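Long-range contacts in aspartate--tRNA(Asp/Asn) ligase (Sulfolobus tokodaii, PDB 1WYD), which probably attaches L-aspartate to both tRNA(Asp) and tRNA(Asn), first activating the amino acid with ATP and then transferring it to the acceptor end of the tRNA: residues Lys142-Thr147 with Glu243-Asn248; Asp237-Leu242 with Glu342-Ile347; Ile273-Leu278 with Glu314-Ile319. All coordinates share one frame; numbering follows the deposited sequence.

Contact 1. Residues Lys142-Thr147 with Glu243-Asn248; sequences KAFRET and EKILHN
The amide nitrogen of Asn-248 donates to two acceptors on the facing helix. One bond runs from Asn-248 ND2 to Glu-146 OE2, 2.7 Å long and nearly straight at 165°, arriving at the anti lone pair of the carboxylate. The other, from Asn-248 ND2 to the backbone Ala-143 O at 3.0 Å, lies almost exactly in the amide plane. CG of Asn-248 stands anti to the backbone N (chi1 -174°), which carries it across towards the facing helix. An alanine in place of Asn-248 would probably leave both Glu-146 OE2 and Ala-143 O without this donor. These helices, 128-150 and 235-256, belong to the class II synthetase catalytic domain, and their short segments run roughly antiparallel, with axes 8.5 Å apart at an angle of 139°. Beyond the polar patch the contact becomes apolar: Thr-147 CG2 meets Ile-245 CG1 at 3.7 Å, and Phe-144 CD1 meets Ile-245 CG2 at 3.6 Å, the phenylalanine and isoleucine running alongside one another in the same sense. Further out, Phe-144 also rests on Val-205, Met-226 and Val-228 of the sheet, while Arg-145 forms a salt bridge with Glu-155 of the second subunit.

Contact 2. Residues Asp237-Leu242 with Glu342-Ile347; sequences DVMQLL and ESFDLI
A methionine methylene sits almost exactly over the middle of a phenylalanine ring: Met-239 CG lies 3.4 Å from the centroid of the Phe-344 ring and only 8° off its normal, a CH-pi contact. The sulfur follows in a more oblique position, with Met-239 SD 4.0 Å from the same Phe-344 centroid and 31° off the normal, which makes a Met-aromatic contact as well. The sulfur is displaced to the CB side of the ring, where Met-239 SD comes 3.5 Å from Phe-344 CG, its nearest ring atom. Farther round the ring, Val-238 CG2 approaches Phe-344 CE1 at 4.1 Å and Leu-242 CD2 approaches CE2 of Phe-344 at 3.9 Å. Leu-242 CD2 also reaches Leu-346 CD2, at 4.2 Å. Helix 235-256 thereby packs on strand 343-348 of the mixed sheet of the class II catalytic domain, the segment axes being 10.3 Å apart and 19° from parallel. Phe-318 of the neighbouring strand meets the Phe-344 ring with its plane nearly perpendicular. All five touching residues are buried, and the contacts between them are apolar or involve the ring and the thioether; cohesion here therefore rests on close fit and dispersion, with the ring's pi cloud receiving the methylene.

Contact 3. Residues Ile273-Leu278 with Glu314-Ile319; sequences IPIKRL and EDLYFI
The backbones around 276-278 and 316-319 run parallel, their axes 4.8 Å apart at 34°, and two backbone bonds fix the register: Phe-318 N donates to Lys-276 O at 3.0 Å, and Leu-278 N donates to Phe-318 O at 3.1 Å. Arg-277 thus pairs with Phe-318, and Leu-278 with Ile-319. Nearer the N-terminal end of the pair a water takes over the link, accepting from Lys-276 N and donating to Leu-316 O at 2.6 Å.

The side chain of Ile-275 carries most of the apolar contact. Its CG2, anti to the backbone N, is turned to the opposite strand, where Ile-275 CG2 meets Leu-316 O at 3.2 Å and also lies near Tyr-317 CA. The same methyl approaches the Phe-318 ring obliquely, Ile-275 CG2 to Phe-318 CD1 being 3.8 Å. The other branch runs towards Leu-316, with Ile-275 CD1 to Leu-316 CD2 at 4.1 Å.

This pair forms the outer margin of the mixed sheet in the class II synthetase catalytic domain, strand 276-279 being outermost within the chain; helices 280-289 and 302-312 connect the two parallel neighbours, a beta-alpha-beta crossover. The face bearing Phe-318 is packed by helix 235-256, whose Met-239 and Leu-242 touch that ring. The face bearing Leu-278, Tyr-317 and Ile-319 takes the two connecting helices, through Ala-283, Leu-308 and Leu-312 among others, and Tyr-317 OH is hydrogen-bonded to Lys-349 O. At the N-terminal end of the pair, Lys-276 CB lies near the Glu-314 carboxylate, but the lysine chain bends at chi2 and chi4, and Lys-276 NZ stays 6.6 Å from Glu-314 OE2.

Overall arrangement
From the N terminus, helix 128-150 comes first and is met by helix 235-256, so contact 1 closes a loop of 95 residues that contains strands 201-209 and 222-231. Contact 2 opens earlier on that second helix and closes at strand 343-348; its segments therefore alternate with those of contact 1. Contact 3 follows contact 1 in series, closes the 35-residue connection through helices 280-289 and 302-312, and is nested inside the loop of contact 2. Helix 235-256 joins contacts 1 and 2, where Leu-246 touches Leu-346, while Glu-243 OE2 probably accepts from Ile-275 N, linking contacts 1 and 3. Neighbouring strands 316-320 and 343-348 connect contacts 2 and 3 within one sheet.

Contact 1. Residues Lys142-Thr147 with Glu243-Asn248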
# COMPACT_ATOMS: atom_id res chain seq x y z
N LYS B 142 -7.12 -6.48 -2.29
CA LYS B 142 -8.11 -5.97 -3.21
C LYS B 142 -9.47 -5.98 -2.49
O LYS B 142 -10.15 -4.96 -2.46
CB LYS B 142 -8.12 -6.85 -4.49
CG LYS B 142 -8.85 -6.23 -5.66
CD LYS B 142 -9.61 -7.26 -6.51
CE LYS B 142 -10.50 -8.18 -5.64
NZ LYS B 142 -11.71 -8.72 -6.33
N ALA B 143 -9.81 -7.09 -1.85
CA ALA B 143 -11.14 -7.24 -1.24
C ALA B 143 -11.25 -6.34 -0.04
O ALA B 143 -12.35 -5.87 0.29
CB ALA B 143 -11.42 -8.69 -0.82
N PHE B 144 -10.11 -6.09 0.59
CA PHE B 144 -10.05 -5.23 1.77
C PHE B 144 -10.39 -3.82 1.33
O PHE B 144 -11.18 -3.15 1.96
CB PHE B 144 -8.64 -5.31 2.37
CG PHE B 144 -8.36 -4.30 3.47
CD1 PHE B 144 -8.83 -4.53 4.77
CD2 PHE B 144 -7.58 -3.16 3.21
CE1 PHE B 144 -8.58 -3.64 5.79
CE2 PHE B 144 -7.30 -2.23 4.24
CZ PHE B 144 -7.79 -2.49 5.56
N ARG B 145 -9.77 -3.34 0.26
CA ARG B 145 -9.92 -1.96 -0.12
C ARG B 145 -11.32 -1.76 -0.72
O ARG B 145 -11.99 -0.76 -0.45
CB ARG B 145 -8.83 -1.56 -1.08
CG ARG B 145 -7.43 -1.53 -0.46
CD ARG B 145 -6.44 -0.84 -1.35
NE ARG B 145 -5.06 -1.02 -0.90
CZ ARG B 145 -4.24 -1.97 -1.32
NH1 ARG B 145 -4.66 -2.86 -2.20
NH2 ARG B 145 -2.97 -2.04 -0.86
N GLU B 146 -11.76 -2.73 -1.51
CA GLU B 146 -13.08 -2.69 -2.14
C GLU B 146 -14.20 -2.38 -1.15
O GLU B 146 -14.96 -1.44 -1.35
CB GLU B 146 -13.30 -4.01 -2.88
CG GLU B 146 -14.65 -4.20 -3.51
CD GLU B 146 -14.77 -5.61 -4.05
OE1 GLU B 146 -14.78 -5.76 -5.30
OE2 GLU B 146 -14.79 -6.55 -3.23
N THR B 147 -14.25 -3.14 -0.05
CA THR B 147 -15.23 -2.94 1.00
C THR B 147 -15.15 -1.53 1.55
O THR B 147 -16.18 -0.89 1.82
CB THR B 147 -15.04 -3.95 2.15
OG1 THR B 147 -15.23 -5.26 1.63
CG2 THR B 147 -16.19 -3.85 3.17
N GLU B 243 -16.19 -6.98 10.25
CA GLU B 243 -17.04 -8.12 9.90
C GLU B 243 -17.33 -8.14 8.40
O GLU B 243 -17.09 -9.13 7.71
CB GLU B 243 -18.37 -8.08 10.71
CG GLU B 243 -18.28 -8.56 12.17
CD GLU B 243 -19.62 -8.54 12.93
OE1 GLU B 243 -20.56 -7.78 12.56
OE2 GLU B 243 -19.74 -9.29 13.94
N LYS B 244 -17.81 -7.02 7.88
CA LYS B 244 -18.13 -6.96 6.46
C LYS B 244 -16.91 -7.09 5.55
O LYS B 244 -16.99 -7.71 4.48
CB LYS B 244 -18.91 -5.67 6.16
CG LYS B 244 -20.34 -5.69 6.72
CD LYS B 244 -20.89 -4.26 7.06
CE LYS B 244 -21.54 -3.58 5.86
NZ LYS B 244 -22.38 -2.38 6.27
N ILE B 245 -15.80 -6.47 5.97
CA ILE B 245 -14.50 -6.58 5.32
C ILE B 245 -14.06 -8.05 5.23
O ILE B 245 -13.80 -8.57 4.15
CB ILE B 245 -13.44 -5.73 6.12
CG1 ILE B 245 -13.71 -4.23 5.95
CG2 ILE B 245 -11.98 -6.11 5.72
CD1 ILE B 245 -12.68 -3.37 6.63
N LEU B 246 -14.00 -8.71 6.38
CA LEU B 246 -13.53 -10.10 6.47
C LEU B 246 -14.39 -11.03 5.66
O LEU B 246 -13.90 -11.95 5.03
CB LEU B 246 -13.57 -10.56 7.91
CG LEU B 246 -12.55 -10.02 8.90
CD1 LEU B 246 -12.73 -10.77 10.20
CD2 LEU B 246 -11.17 -10.26 8.36
N HIS B 247 -15.68 -10.75 5.66
CA HIS B 247 -16.63 -11.49 4.88
C HIS B 247 -16.33 -11.33 3.40
O HIS B 247 -16.35 -12.30 2.63
CB HIS B 247 -18.05 -11.03 5.21
CG HIS B 247 -19.11 -11.84 4.53
ND1 HIS B 247 -19.54 -13.05 5.03
CD2 HIS B 247 -19.76 -11.64 3.37
CE1 HIS B 247 -20.45 -13.55 4.22
NE2 HIS B 247 -20.60 -12.72 3.20
N ASN B 248 -16.05 -10.11 2.96
CA ASN B 248 -15.77 -9.93 1.54
C ASN B 248 -14.44 -10.57 1.14
O ASN B 248 -14.26 -11.03 -0.02
CB ASN B 248 -15.83 -8.46 1.17
CG ASN B 248 -15.70 -8.20 -0.30
OD1 ASN B 248 -16.52 -8.68 -1.09
ND2 ASN B 248 -14.69 -7.39 -0.69

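Contact 2. Residues Asp237-Leu242 with Glu342-Ile347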
# COMPACT_ATOMS: atom_id res chain seq x y z
N ASP B 237 -19.14 0.05 16.02
CA ASP B 237 -19.27 0.39 14.59
C ASP B 237 -18.19 -0.22 13.71
O ASP B 237 -18.48 -0.76 12.63
CB ASP B 237 -19.25 1.90 14.38
CG ASP B 237 -20.45 2.58 14.95
OD1 ASP B 237 -20.26 3.59 15.67
OD2 ASP B 237 -21.62 2.15 14.74
N VAL B 238 -16.94 -0.09 14.16
CA VAL B 238 -15.80 -0.59 13.42
C VAL B 238 -15.74 -2.12 13.43
O VAL B 238 -15.40 -2.76 12.42
CB VAL B 238 -14.45 0.11 13.85
CG1 VAL B 238 -14.52 1.61 13.55
CG2 VAL B 238 -14.12 -0.12 15.29
N MET B 239 -16.09 -2.71 14.56
CA MET B 239 -16.23 -4.17 14.60
C MET B 239 -17.20 -4.67 13.50
O MET B 239 -16.89 -5.63 12.78
CB MET B 239 -16.60 -4.67 16.00
CG MET B 239 -15.42 -4.80 16.89
SD MET B 239 -15.73 -5.74 18.40
CE MET B 239 -16.58 -4.49 19.46
N GLN B 240 -18.33 -3.98 13.32
CA GLN B 240 -19.25 -4.29 12.22
C GLN B 240 -18.73 -3.98 10.82
O GLN B 240 -19.13 -4.61 9.83
CB GLN B 240 -20.54 -3.52 12.40
CG GLN B 240 -21.56 -4.28 13.17
CD GLN B 240 -22.79 -3.43 13.41
OE1 GLN B 240 -23.25 -2.71 12.50
NE2 GLN B 240 -23.31 -3.49 14.63
N LEU B 241 -17.87 -2.97 10.71
CA LEU B 241 -17.20 -2.69 9.44
C LEU B 241 -16.27 -3.86 9.12
O LEU B 241 -16.26 -4.38 7.99
CB LEU B 241 -16.41 -1.39 9.56
CG LEU B 241 -16.06 -0.51 8.36
CD1 LEU B 241 -14.66 0.03 8.60
CD2 LEU B 241 -16.13 -1.20 7.02
N LEU B 242 -15.49 -4.29 10.12
CA LEU B 242 -14.47 -5.30 9.91
C LEU B 242 -15.13 -6.62 9.53
O LEU B 242 -14.70 -7.27 8.60
CB LEU B 242 -13.54 -5.40 11.14
CG LEU B 242 -12.86 -6.69 11.50
CD1 LEU B 242 -11.57 -6.85 10.71
CD2 LEU B 242 -12.58 -6.68 12.94
N GLU B 342 -13.29 0.34 26.01
CA GLU B 342 -14.02 0.09 24.79
C GLU B 342 -13.07 -0.45 23.71
O GLU B 342 -12.79 0.20 22.72
CB GLU B 342 -14.79 1.34 24.34
CG GLU B 342 -16.08 1.60 25.11
CD GLU B 342 -16.96 2.71 24.52
OE1 GLU B 342 -16.94 2.97 23.28
OE2 GLU B 342 -17.70 3.34 25.31
N SER B 343 -12.60 -1.68 23.91
CA SER B 343 -11.61 -2.27 23.03
C SER B 343 -12.00 -3.65 22.63
O SER B 343 -12.88 -4.25 23.24
CB SER B 343 -10.28 -2.35 23.74
OG SER B 343 -10.44 -3.00 24.99
N PHE B 344 -11.34 -4.16 21.59
CA PHE B 344 -11.53 -5.54 21.14
C PHE B 344 -10.26 -6.13 20.56
O PHE B 344 -9.46 -5.43 19.98
CB PHE B 344 -12.66 -5.62 20.12
CG PHE B 344 -12.33 -5.05 18.77
CD1 PHE B 344 -12.50 -3.69 18.52
CD2 PHE B 344 -11.88 -5.86 17.74
CE1 PHE B 344 -12.20 -3.15 17.28
CE2 PHE B 344 -11.59 -5.33 16.49
CZ PHE B 344 -11.75 -3.96 16.26
N ASP B 345 -10.09 -7.43 20.73
CA ASP B 345 -9.21 -8.21 19.85
C ASP B 345 -10.08 -9.12 19.00
O ASP B 345 -11.10 -9.62 19.49
CB ASP B 345 -8.22 -9.04 20.66
CG ASP B 345 -7.26 -8.18 21.46
OD1 ASP B 345 -7.44 -6.96 21.48
OD2 ASP B 345 -6.32 -8.62 22.14
N LEU B 346 -9.70 -9.33 17.74
CA LEU B 346 -10.28 -10.42 16.97
C LEU B 346 -9.32 -11.58 16.92
O LEU B 346 -8.20 -11.45 16.41
CB LEU B 346 -10.67 -10.01 15.54
CG LEU B 346 -11.31 -11.14 14.70
CD1 LEU B 346 -12.68 -11.65 15.29
CD2 LEU B 346 -11.49 -10.74 13.27
N ILE B 347 -9.77 -12.71 17.47
CA ILE B 347 -9.03 -13.97 17.45
C ILE B 347 -9.54 -14.94 16.40
O ILE B 347 -10.77 -15.18 16.29
CB ILE B 347 -9.11 -14.67 18.82
CG1 ILE B 347 -8.95 -13.68 19.97
CG2 ILE B 347 -8.13 -15.86 18.89
CD1 ILE B 347 -7.52 -13.14 20.14

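Contact 3. Residues Ile273-Leu278 with Glu314-Ile319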
# COMPACT_ATOMS: atom_id res chain seq x y z
N ILE B 273 -22.22 -13.57 10.74
CA ILE B 273 -22.46 -12.21 11.20
C ILE B 273 -23.72 -12.23 12.06
O ILE B 273 -24.81 -12.56 11.57
CB ILE B 273 -22.64 -11.23 9.99
CG1 ILE B 273 -21.32 -11.11 9.18
CG2 ILE B 273 -23.16 -9.86 10.44
CD1 ILE B 273 -21.48 -10.58 7.72
N PRO B 274 -23.59 -11.87 13.34
CA PRO B 274 -22.34 -11.33 13.89
C PRO B 274 -21.35 -12.41 14.29
O PRO B 274 -21.74 -13.57 14.50
CB PRO B 274 -22.80 -10.57 15.12
CG PRO B 274 -24.07 -11.28 15.57
CD PRO B 274 -24.65 -11.99 14.36
N ILE B 275 -20.07 -12.04 14.36
CA ILE B 275 -19.07 -12.91 14.92
C ILE B 275 -19.34 -12.97 16.43
O ILE B 275 -19.72 -11.98 17.03
CB ILE B 275 -17.65 -12.37 14.60
CG1 ILE B 275 -17.29 -12.67 13.14
CG2 ILE B 275 -16.58 -12.99 15.50
CD1 ILE B 275 -16.28 -11.69 12.52
N LYS B 276 -19.17 -14.14 17.03
CA LYS B 276 -19.33 -14.28 18.47
C LYS B 276 -18.52 -13.22 19.23
O LYS B 276 -17.33 -13.04 18.92
CB LYS B 276 -18.91 -15.69 18.89
CG LYS B 276 -18.95 -15.96 20.41
CD LYS B 276 -20.27 -16.62 20.85
CE LYS B 276 -20.17 -17.13 22.28
NZ LYS B 276 -20.68 -16.10 23.23
N ARG B 277 -19.16 -12.49 20.15
CA ARG B 277 -18.44 -11.61 21.10
C ARG B 277 -18.38 -12.24 22.47
O ARG B 277 -19.38 -12.75 22.97
CB ARG B 277 -19.01 -10.19 21.26
CG ARG B 277 -20.25 -9.86 20.47
CD ARG B 277 -20.58 -8.36 20.38
NE ARG B 277 -20.28 -7.57 21.59
CZ ARG B 277 -19.90 -6.28 21.57
NH1 ARG B 277 -19.78 -5.64 20.41
NH2 ARG B 277 -19.65 -5.62 22.70
N LEU B 278 -17.21 -12.18 23.07
CA LEU B 278 -17.00 -12.70 24.38
C LEU B 278 -16.32 -11.60 25.14
O LEU B 278 -15.28 -11.09 24.70
CB LEU B 278 -16.08 -13.91 24.26
CG LEU B 278 -15.67 -14.67 25.51
CD1 LEU B 278 -16.84 -15.47 25.98
CD2 LEU B 278 -14.53 -15.57 25.17
N GLU B 314 -16.11 -22.05 18.48
CA GLU B 314 -15.96 -21.02 17.48
C GLU B 314 -14.48 -20.82 17.23
O GLU B 314 -13.68 -20.75 18.17
CB GLU B 314 -16.57 -19.70 17.97
CG GLU B 314 -18.02 -19.78 18.38
CD GLU B 314 -18.98 -19.62 17.21
OE1 GLU B 314 -18.59 -19.89 16.05
OE2 GLU B 314 -20.14 -19.22 17.45
N ASP B 315 -14.12 -20.76 15.95
CA ASP B 315 -12.75 -20.44 15.53
C ASP B 315 -12.55 -18.93 15.44
O ASP B 315 -11.42 -18.45 15.46
CB ASP B 315 -12.46 -21.07 14.16
CG ASP B 315 -12.21 -22.57 14.25
OD1 ASP B 315 -12.04 -23.19 13.17
OD2 ASP B 315 -12.16 -23.21 15.33
N LEU B 316 -13.64 -18.19 15.34
CA LEU B 316 -13.57 -16.78 15.02
C LEU B 316 -14.45 -16.00 15.97
O LEU B 316 -15.68 -16.04 15.88
CB LEU B 316 -13.97 -16.58 13.55
CG LEU B 316 -13.59 -15.29 12.86
CD1 LEU B 316 -12.09 -15.21 12.63
CD2 LEU B 316 -14.38 -15.18 11.57
N TYR B 317 -13.80 -15.32 16.91
CA TYR B 317 -14.49 -14.58 17.93
C TYR B 317 -13.72 -13.30 18.31
O TYR B 317 -12.48 -13.24 18.21
CB TYR B 317 -14.69 -15.50 19.14
CG TYR B 317 -13.42 -16.08 19.70
CD1 TYR B 317 -12.86 -15.57 20.85
CD2 TYR B 317 -12.78 -17.14 19.08
CE1 TYR B 317 -11.67 -16.09 21.38
CE2 TYR B 317 -11.61 -17.67 19.58
CZ TYR B 317 -11.05 -17.14 20.75
OH TYR B 317 -9.86 -17.66 21.27
N PHE B 318 -14.45 -12.28 18.73
CA PHE B 318 -13.86 -11.08 19.32
C PHE B 318 -13.71 -11.25 20.84
O PHE B 318 -14.62 -11.75 21.49
CB PHE B 318 -14.80 -9.88 19.15
CG PHE B 318 -14.93 -9.36 17.74
CD1 PHE B 318 -16.10 -9.51 17.04
CD2 PHE B 318 -13.89 -8.61 17.15
CE1 PHE B 318 -16.25 -8.98 15.75
CE2 PHE B 318 -14.02 -8.07 15.86
CZ PHE B 318 -15.19 -8.26 15.17
N ILE B 319 -12.58 -10.82 21.40
CA ILE B 319 -12.54 -10.54 22.83
C ILE B 319 -12.62 -9.03 23.09
O ILE B 319 -11.62 -8.29 22.95
CB ILE B 319 -11.32 -11.13 23.51
CG1 ILE B 319 -11.21 -12.63 23.28
CG2 ILE B 319 -11.43 -10.86 25.01
CD1 ILE B 319 -10.04 -13.24 24.04
O HOH W 1 -18.18 -16.41 15.38